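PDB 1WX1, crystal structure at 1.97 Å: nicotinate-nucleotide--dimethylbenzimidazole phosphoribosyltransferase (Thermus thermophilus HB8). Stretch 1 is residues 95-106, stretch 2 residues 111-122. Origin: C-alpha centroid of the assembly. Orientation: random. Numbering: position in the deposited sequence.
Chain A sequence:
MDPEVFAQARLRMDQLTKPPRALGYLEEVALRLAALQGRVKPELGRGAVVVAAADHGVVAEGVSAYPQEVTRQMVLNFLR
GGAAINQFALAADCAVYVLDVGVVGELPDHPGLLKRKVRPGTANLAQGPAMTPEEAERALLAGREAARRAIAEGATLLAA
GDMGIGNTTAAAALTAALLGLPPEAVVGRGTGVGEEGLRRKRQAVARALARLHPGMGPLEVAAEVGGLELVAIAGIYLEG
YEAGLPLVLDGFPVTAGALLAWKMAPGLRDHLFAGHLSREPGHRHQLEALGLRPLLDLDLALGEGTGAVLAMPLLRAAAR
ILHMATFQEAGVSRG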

ATOM      1  N   ALA A  95     -12.197 -11.020   6.381  1.00 16.96           N
ATOM      2  CA  ALA A  95     -13.061 -12.170   6.147  1.00 15.97           C
ATOM      3  C   ALA A  95     -13.536 -12.126   4.697  1.00 16.94           C
ATOM      4  O   ALA A  95     -13.735 -11.050   4.135  1.00 16.22           O
ATOM      5  CB  ALA A  95     -14.266 -12.124   7.096  1.00 17.14           C
ATOM      6  N   VAL A  96     -13.713 -13.294   4.089  1.00 16.36           N
ATOM      7  CA  VAL A  96     -14.175 -13.353   2.711  1.00 16.51           C
ATOM      8  C   VAL A  96     -15.545 -14.006   2.635  1.00 18.01           C
ATOM      9  O   VAL A  96     -15.743 -15.112   3.131  1.00 18.12           O
ATOM     10  CB  VAL A  96     -13.203 -14.157   1.806  1.00 16.45           C
ATOM     11  CG1 VAL A  96     -13.777 -14.268   0.395  1.00 18.53           C
ATOM     12  CG2 VAL A  96     -11.838 -13.475   1.760  1.00 17.10           C
ATOM     13  N   TYR A  97     -16.499 -13.304   2.037  1.00 16.55           N
ATOM     14  CA  TYR A  97     -17.844 -13.839   1.858  1.00 15.99           C
ATOM     15  C   TYR A  97     -18.133 -13.806   0.372  1.00 16.59           C
ATOM     16  O   TYR A  97     -17.716 -12.875  -0.320  1.00 17.62           O
ATOM     17  CB  TYR A  97     -18.895 -12.990   2.579  1.00 17.62           C
ATOM     18  CG  TYR A  97     -18.713 -12.895   4.073  1.00 19.77           C
ATOM     19  CD1 TYR A  97     -17.891 -11.916   4.634  1.00 18.59           C
ATOM     20  CD2 TYR A  97     -19.358 -13.786   4.929  1.00 20.96           C
ATOM     21  CE1 TYR A  97     -17.718 -11.827   6.012  1.00 21.61           C
ATOM     22  CE2 TYR A  97     -19.193 -13.706   6.310  1.00 23.32           C
ATOM     23  CZ  TYR A  97     -18.373 -12.724   6.843  1.00 23.44           C
ATOM     24  OH  TYR A  97     -18.205 -12.645   8.201  1.00 24.51           O
ATOM     25  N   VAL A  98     -18.841 -14.816  -0.124  1.00 15.52           N
ATOM     26  CA  VAL A  98     -19.190 -14.874  -1.538  1.00 14.15           C
ATOM     27  C   VAL A  98     -20.710 -14.835  -1.662  1.00 14.46           C
ATOM     28  O   VAL A  98     -21.421 -15.474  -0.891  1.00 14.38           O
ATOM     29  CB  VAL A  98     -18.663 -16.170  -2.201  1.00 14.47           C
ATOM     30  CG1 VAL A  98     -18.999 -16.169  -3.691  1.00 15.35           C
ATOM     31  CG2 VAL A  98     -17.151 -16.271  -2.013  1.00 16.04           C
ATOM     32  N   LEU A  99     -21.199 -14.068  -2.629  1.00 13.27           N
ATOM     33  CA  LEU A  99     -22.629 -13.940  -2.850  1.00 13.57           C
ATOM     34  C   LEU A  99     -22.963 -14.277  -4.296  1.00 13.88           C
ATOM     35  O   LEU A  99     -22.461 -13.639  -5.221  1.00 14.01           O
ATOM     36  CB  LEU A  99     -23.081 -12.508  -2.542  1.00 13.45           C
ATOM     37  CG  LEU A  99     -24.482 -12.092  -3.009  1.00 14.95           C
ATOM     38  CD1 LEU A  99     -25.537 -12.843  -2.208  1.00 13.90           C
ATOM     39  CD2 LEU A  99     -24.662 -10.581  -2.828  1.00 13.16           C
ATOM     40  N   ASP A 100     -23.790 -15.294  -4.490  1.00 13.69           N
ATOM     41  CA  ASP A 100     -24.212 -15.671  -5.834  1.00 15.16           C
ATOM     42  C   ASP A 100     -25.566 -15.021  -6.088  1.00 14.53           C
ATOM     43  O   ASP A 100     -26.557 -15.392  -5.462  1.00 15.26           O
ATOM     44  CB  ASP A 100     -24.362 -17.193  -5.971  1.00 15.06           C
ATOM     45  CG  ASP A 100     -25.049 -17.602  -7.283  1.00 17.83           C
ATOM     46  OD1 ASP A 100     -25.535 -18.749  -7.374  1.00 16.33           O
ATOM     47  OD2 ASP A 100     -25.101 -16.780  -8.225  1.00 15.02           O
ATOM     48  N   VAL A 101     -25.605 -14.032  -6.975  1.00 14.97           N
ATOM     49  CA  VAL A 101     -26.871 -13.396  -7.315  1.00 15.01           C
ATOM     50  C   VAL A 101     -27.250 -13.717  -8.755  1.00 14.96           C
ATOM     51  O   VAL A 101     -28.312 -13.312  -9.218  1.00 15.98           O
ATOM     52  CB  VAL A 101     -26.842 -11.846  -7.158  1.00 16.21           C
ATOM     53  CG1 VAL A 101     -26.989 -11.470  -5.692  1.00 17.72           C
ATOM     54  CG2 VAL A 101     -25.561 -11.269  -7.755  1.00 12.68           C
ATOM     55  N   GLY A 102     -26.395 -14.451  -9.469  1.00 15.66           N
ATOM     56  CA  GLY A 102     -26.728 -14.764 -10.851  1.00 14.54           C
ATOM     57  C   GLY A 102     -25.746 -15.588 -11.665  1.00 16.31           C
ATOM     58  O   GLY A 102     -25.618 -15.394 -12.878  1.00 16.07           O
ATOM     59  N   VAL A 103     -25.049 -16.510 -11.016  1.00 15.61           N
ATOM     60  CA  VAL A 103     -24.098 -17.355 -11.718  1.00 16.33           C
ATOM     61  C   VAL A 103     -24.847 -18.477 -12.443  1.00 17.43           C
ATOM     62  O   VAL A 103     -25.846 -18.986 -11.939  1.00 16.37           O
ATOM     63  CB  VAL A 103     -23.093 -17.993 -10.726  1.00 19.10           C
ATOM     64  CG1 VAL A 103     -22.250 -19.031 -11.441  1.00 19.52           C
ATOM     65  CG2 VAL A 103     -22.188 -16.901 -10.116  1.00 16.79           C
ATOM     66  N   VAL A 104     -24.384 -18.849 -13.633  1.00 17.43           N
ATOM     67  CA  VAL A 104     -25.021 -19.951 -14.358  1.00 17.70           C
ATOM     68  C   VAL A 104     -24.538 -21.253 -13.714  1.00 17.44           C
ATOM     69  O   VAL A 104     -23.339 -21.437 -13.505  1.00 17.85           O
ATOM     70  CB  VAL A 104     -24.626 -19.957 -15.857  1.00 18.00           C
ATOM     71  CG1 VAL A 104     -25.085 -21.247 -16.518  1.00 18.42           C
ATOM     72  CG2 VAL A 104     -25.254 -18.769 -16.566  1.00 17.50           C
ATOM     73  N   GLY A 105     -25.464 -22.148 -13.385  1.00 19.77           N
ATOM     74  CA  GLY A 105     -25.068 -23.413 -12.783  1.00 19.96           C
ATOM     75  C   GLY A 105     -25.291 -23.460 -11.284  1.00 22.42           C
ATOM     76  O   GLY A 105     -25.452 -22.426 -10.641  1.00 22.42           O
ATOM     77  N   GLU A 106     -25.279 -24.661 -10.715  1.00 23.55           N
ATOM     78  CA  GLU A 106     -25.509 -24.818  -9.282  1.00 24.44           C
ATOM     79  C   GLU A 106     -24.241 -24.767  -8.443  1.00 22.49           C
ATOM     80  O   GLU A 106     -23.151 -25.111  -8.907  1.00 22.55           O
ATOM     81  CB  GLU A 106     -26.234 -26.138  -9.006  1.00 29.35           C
ATOM     82  CG  GLU A 106     -27.487 -26.341  -9.827  1.00 35.43           C
ATOM     83  CD  GLU A 106     -28.255 -27.574  -9.402  1.00 41.15           C
ATOM     84  OE1 GLU A 106     -27.606 -28.578  -9.031  1.00 42.16           O
ATOM     85  OE2 GLU A 106     -29.505 -27.540  -9.451  1.00 44.74           O
ATOM     86  N   PRO A 111     -20.645 -22.342   4.210  1.00 26.82           N
ATOM     87  CA  PRO A 111     -20.762 -21.257   5.193  1.00 27.30           C
ATOM     88  C   PRO A 111     -20.303 -19.882   4.702  1.00 26.18           C
ATOM     89  O   PRO A 111     -20.806 -18.859   5.163  1.00 27.89           O
ATOM     90  CB  PRO A 111     -19.935 -21.770   6.375  1.00 29.16           C
ATOM     91  CG  PRO A 111     -18.877 -22.605   5.700  1.00 30.17           C
ATOM     92  CD  PRO A 111     -19.675 -23.358   4.659  1.00 27.35           C
ATOM     93  N   GLY A 112     -19.358 -19.860   3.769  1.00 23.49           N
ATOM     94  CA  GLY A 112     -18.872 -18.592   3.253  1.00 22.62           C
ATOM     95  C   GLY A 112     -19.602 -18.135   2.001  1.00 22.26           C
ATOM     96  O   GLY A 112     -19.218 -17.147   1.371  1.00 22.82           O
ATOM     97  N   LEU A 113     -20.670 -18.843   1.647  1.00 19.42           N
ATOM     98  CA  LEU A 113     -21.441 -18.513   0.456  1.00 18.69           C
ATOM     99  C   LEU A 113     -22.903 -18.212   0.741  1.00 19.84           C
ATOM    100  O   LEU A 113     -23.570 -18.957   1.462  1.00 18.99           O
ATOM    101  CB  LEU A 113     -21.368 -19.669  -0.546  1.00 16.24           C
ATOM    102  CG  LEU A 113     -22.275 -19.586  -1.777  1.00 17.71           C
ATOM    103  CD1 LEU A 113     -21.772 -18.497  -2.735  1.00 14.82           C
ATOM    104  CD2 LEU A 113     -22.280 -20.942  -2.475  1.00 18.27           C
ATOM    105  N   LEU A 114     -23.397 -17.119   0.165  1.00 17.16           N
ATOM    106  CA  LEU A 114     -24.793 -16.746   0.311  1.00 18.85           C
ATOM    107  C   LEU A 114     -25.408 -17.033  -1.057  1.00 18.24           C
ATOM    108  O   LEU A 114     -25.066 -16.385  -2.051  1.00 15.50           O
ATOM    109  CB  LEU A 114     -24.927 -15.254   0.640  1.00 22.41           C
ATOM    110  CG  LEU A 114     -26.134 -14.841   1.485  1.00 30.11           C
ATOM    111  CD1 LEU A 114     -25.618 -14.210   2.765  1.00 32.50           C
ATOM    112  CD2 LEU A 114     -27.013 -13.852   0.756  1.00 31.74           C
ATOM    113  N   LYS A 115     -26.307 -18.008  -1.111  1.00 17.04           N
ATOM    114  CA  LYS A 115     -26.940 -18.368  -2.376  1.00 17.70           C
ATOM    115  C   LYS A 115     -28.247 -17.619  -2.570  1.00 17.07           C
ATOM    116  O   LYS A 115     -29.255 -17.939  -1.946  1.00 15.87           O
ATOM    117  CB  LYS A 115     -27.160 -19.886  -2.436  1.00 20.01           C
ATOM    118  CG  LYS A 115     -25.851 -20.661  -2.305  1.00 20.86           C
ATOM    119  CD  LYS A 115     -25.903 -22.054  -2.914  1.00 27.70           C
ATOM    120  CE  LYS A 115     -26.897 -22.962  -2.234  1.00 28.00           C
ATOM    121  NZ  LYS A 115     -26.814 -24.343  -2.802  1.00 28.44           N
ATOM    122  N   ARG A 116     -28.213 -16.605  -3.433  1.00 15.99           N
ATOM    123  CA  ARG A 116     -29.385 -15.776  -3.714  1.00 17.70           C
ATOM    124  C   ARG A 116     -29.517 -15.528  -5.215  1.00 17.39           C
ATOM    125  O   ARG A 116     -29.786 -14.408  -5.652  1.00 16.13           O
ATOM    126  CB  ARG A 116     -29.251 -14.437  -2.984  1.00 18.59           C
ATOM    127  CG  ARG A 116     -29.170 -14.572  -1.471  1.00 22.46           C
ATOM    128  CD  ARG A 116     -30.532 -14.892  -0.863  1.00 25.04           C
ATOM    129  NE  ARG A 116     -30.474 -15.013   0.594  1.00 30.03           N
ATOM    130  CZ  ARG A 116     -29.958 -16.050   1.251  1.00 34.41           C
ATOM    131  NH1 ARG A 116     -29.446 -17.084   0.591  1.00 34.73           N
ATOM    132  NH2 ARG A 116     -29.960 -16.060   2.578  1.00 35.27           N
ATOM    133  N   LYS A 117     -29.322 -16.582  -5.998  1.00 17.10           N
ATOM    134  CA  LYS A 117     -29.394 -16.484  -7.451  1.00 17.27           C
ATOM    135  C   LYS A 117     -30.731 -15.895  -7.893  1.00 17.10           C
ATOM    136  O   LYS A 117     -31.787 -16.470  -7.634  1.00 17.05           O
ATOM    137  CB  LYS A 117     -29.195 -17.872  -8.073  1.00 17.68           C
ATOM    138  CG  LYS A 117     -28.780 -17.848  -9.534  1.00 18.44           C
ATOM    139  CD  LYS A 117     -28.817 -19.245 -10.164  1.00 19.38           C
ATOM    140  CE  LYS A 117     -27.902 -20.241  -9.452  1.00 18.81           C
ATOM    141  NZ  LYS A 117     -26.451 -19.921  -9.599  1.00 18.85           N
ATOM    142  N   VAL A 118     -30.674 -14.740  -8.548  1.00 17.12           N
ATOM    143  CA  VAL A 118     -31.867 -14.055  -9.039  1.00 18.52           C
ATOM    144  C   VAL A 118     -32.321 -14.703 -10.349  1.00 19.67           C
ATOM    145  O   VAL A 118     -33.514 -14.935 -10.574  1.00 18.90           O
ATOM    146  CB  VAL A 118     -31.571 -12.557  -9.272  1.00 18.27           C
ATOM    147  CG1 VAL A 118     -32.775 -11.873  -9.917  1.00 18.00           C
ATOM    148  CG2 VAL A 118     -31.228 -11.893  -7.942  1.00 19.13           C
ATOM    149  N   ARG A 119     -31.348 -14.994 -11.202  1.00 18.03           N
ATOM    150  CA  ARG A 119     -31.584 -15.640 -12.487  1.00 19.45           C
ATOM    151  C   ARG A 119     -30.225 -16.133 -12.964  1.00 20.51           C
ATOM    152  O   ARG A 119     -29.190 -15.684 -12.465  1.00 19.74           O
ATOM    153  CB  ARG A 119     -32.177 -14.649 -13.496  1.00 18.73           C
ATOM    154  CG  ARG A 119     -31.440 -13.322 -13.590  1.00 19.19           C
ATOM    155  CD  ARG A 119     -32.104 -12.401 -14.613  1.00 19.64           C
ATOM    156  NE  ARG A 119     -31.898 -12.873 -15.983  1.00 21.43           N
ATOM    157  CZ  ARG A 119     -32.596 -12.456 -17.034  1.00 19.98           C
ATOM    158  NH1 ARG A 119     -33.561 -11.554 -16.883  1.00 20.87           N
ATOM    159  NH2 ARG A 119     -32.319 -12.930 -18.242  1.00 20.47           N
ATOM    160  N   PRO A 120     -30.205 -17.073 -13.920  1.00 21.05           N
ATOM    161  CA  PRO A 120     -28.939 -17.603 -14.436  1.00 22.12           C
ATOM    162  C   PRO A 120     -28.272 -16.618 -15.389  1.00 22.91           C
ATOM    163  O   PRO A 120     -28.293 -16.799 -16.604  1.00 23.51           O
ATOM    164  CB  PRO A 120     -29.372 -18.895 -15.127  1.00 24.12           C
ATOM    165  CG  PRO A 120     -30.714 -18.527 -15.682  1.00 24.15           C
ATOM    166  CD  PRO A 120     -31.355 -17.781 -14.513  1.00 22.83           C
ATOM    167  N   GLY A 121     -27.677 -15.575 -14.824  1.00 21.04           N
ATOM    168  CA  GLY A 121     -27.026 -14.569 -15.639  1.00 20.86           C
ATOM    169  C   GLY A 121     -28.032 -13.609 -16.251  1.00 20.01           C
ATOM    170  O   GLY A 121     -29.226 -13.896 -16.321  1.00 20.71           O
ATOM    171  N   THR A 122     -27.548 -12.459 -16.699  1.00 17.84           N
ATOM    172  CA  THR A 122     -28.410 -11.456 -17.311  1.00 18.81           C
ATOM    173  C   THR A 122     -28.615 -11.750 -18.792  1.00 17.68           C
ATOM    174  O   THR A 122     -27.935 -12.602 -19.371  1.00 17.22           O
ATOM    175  CB  THR A 122     -27.773 -10.070 -17.245  1.00 17.82           C
ATOM    176  OG1 THR A 122     -26.455 -10.152 -17.800  1.00 15.37           O
ATOM    177  CG2 THR A 122     -27.697  -9.562 -15.809  1.00 18.26           C
TER
HETATM  178  O   HOH W   1     -16.220 -17.250   1.562  1.00 36.70           O

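The strongest polar contact centres on Lys 117, whose ammonium group is held by three oxygens of the first stretch. NZ lies 2.7 Å from Asp 100 OD1, a salt bridge with a hydrogen bond, and also donates to Val 103 O at 2.6 Å and to Gly 105 O at 2.9 Å. Three partners match the three protons of an ammonium group. To reach them the side chain runs extended through chi1 and chi2 (both t) and then bends, with chi3 and chi4 both m, so that its end comes nearer the first stretch than its CA-to-CB direction alone would suggest. The aliphatic part passes close to glycine, with CG 3.9 Å from Gly 102 CA.

Asp 100 uses its second carboxylate oxygen within its own stretch. OD2 accepts from Val 103 N at 2.8 Å with an angle of 170°, and weakly from Gly 102 N at 2.9 Å and 128°. The buried carboxylate thus ties the backbone at Gly 102 and Val 103 to the lysine, and its charge is met by that of NZ.

The backbone supplies a parallel ladder. Val 98 N donates to Gly 112 O (2.8 Å) and Val 98 O accepts from Leu 114 N (2.8 Å), both at 162°; Asp 100 N donates to Leu 114 O (3.0 Å, 165°) and Asp 100 O accepts from Arg 116 N (2.9 Å, 143°). Alternate residues of the first strand therefore bond through both N and O, as parallel pairing requires, and the strand axes diverge by only 17°. At the corner, Val 118 N donates to Val 101 O at 2.8 Å and 169°. At the other end a water donates to Val 96 O (2.7 Å) and Gly 112 O (3.0 Å), bridging two acceptors that cannot bond to each other.

Apolar packing covers both faces of the ladder. Val 98 and Leu 113 share the face of Asp 100, with Val 98 CG1 3.7 Å from Leu 113 CD1; on the other face Leu 99 CD1 meets Leu 114 CD2 at 3.5 Å. Branched aliphatic side chains suit these sites, where methyls fill space without leaving polar groups unpaired. Gly 102 permits a close approach, its CA 3.1 Å from Arg 119 O; a CB there would lie a tight 3.3 Å from that oxygen. Altogether the two stretches bury 724 Å², both sides summed.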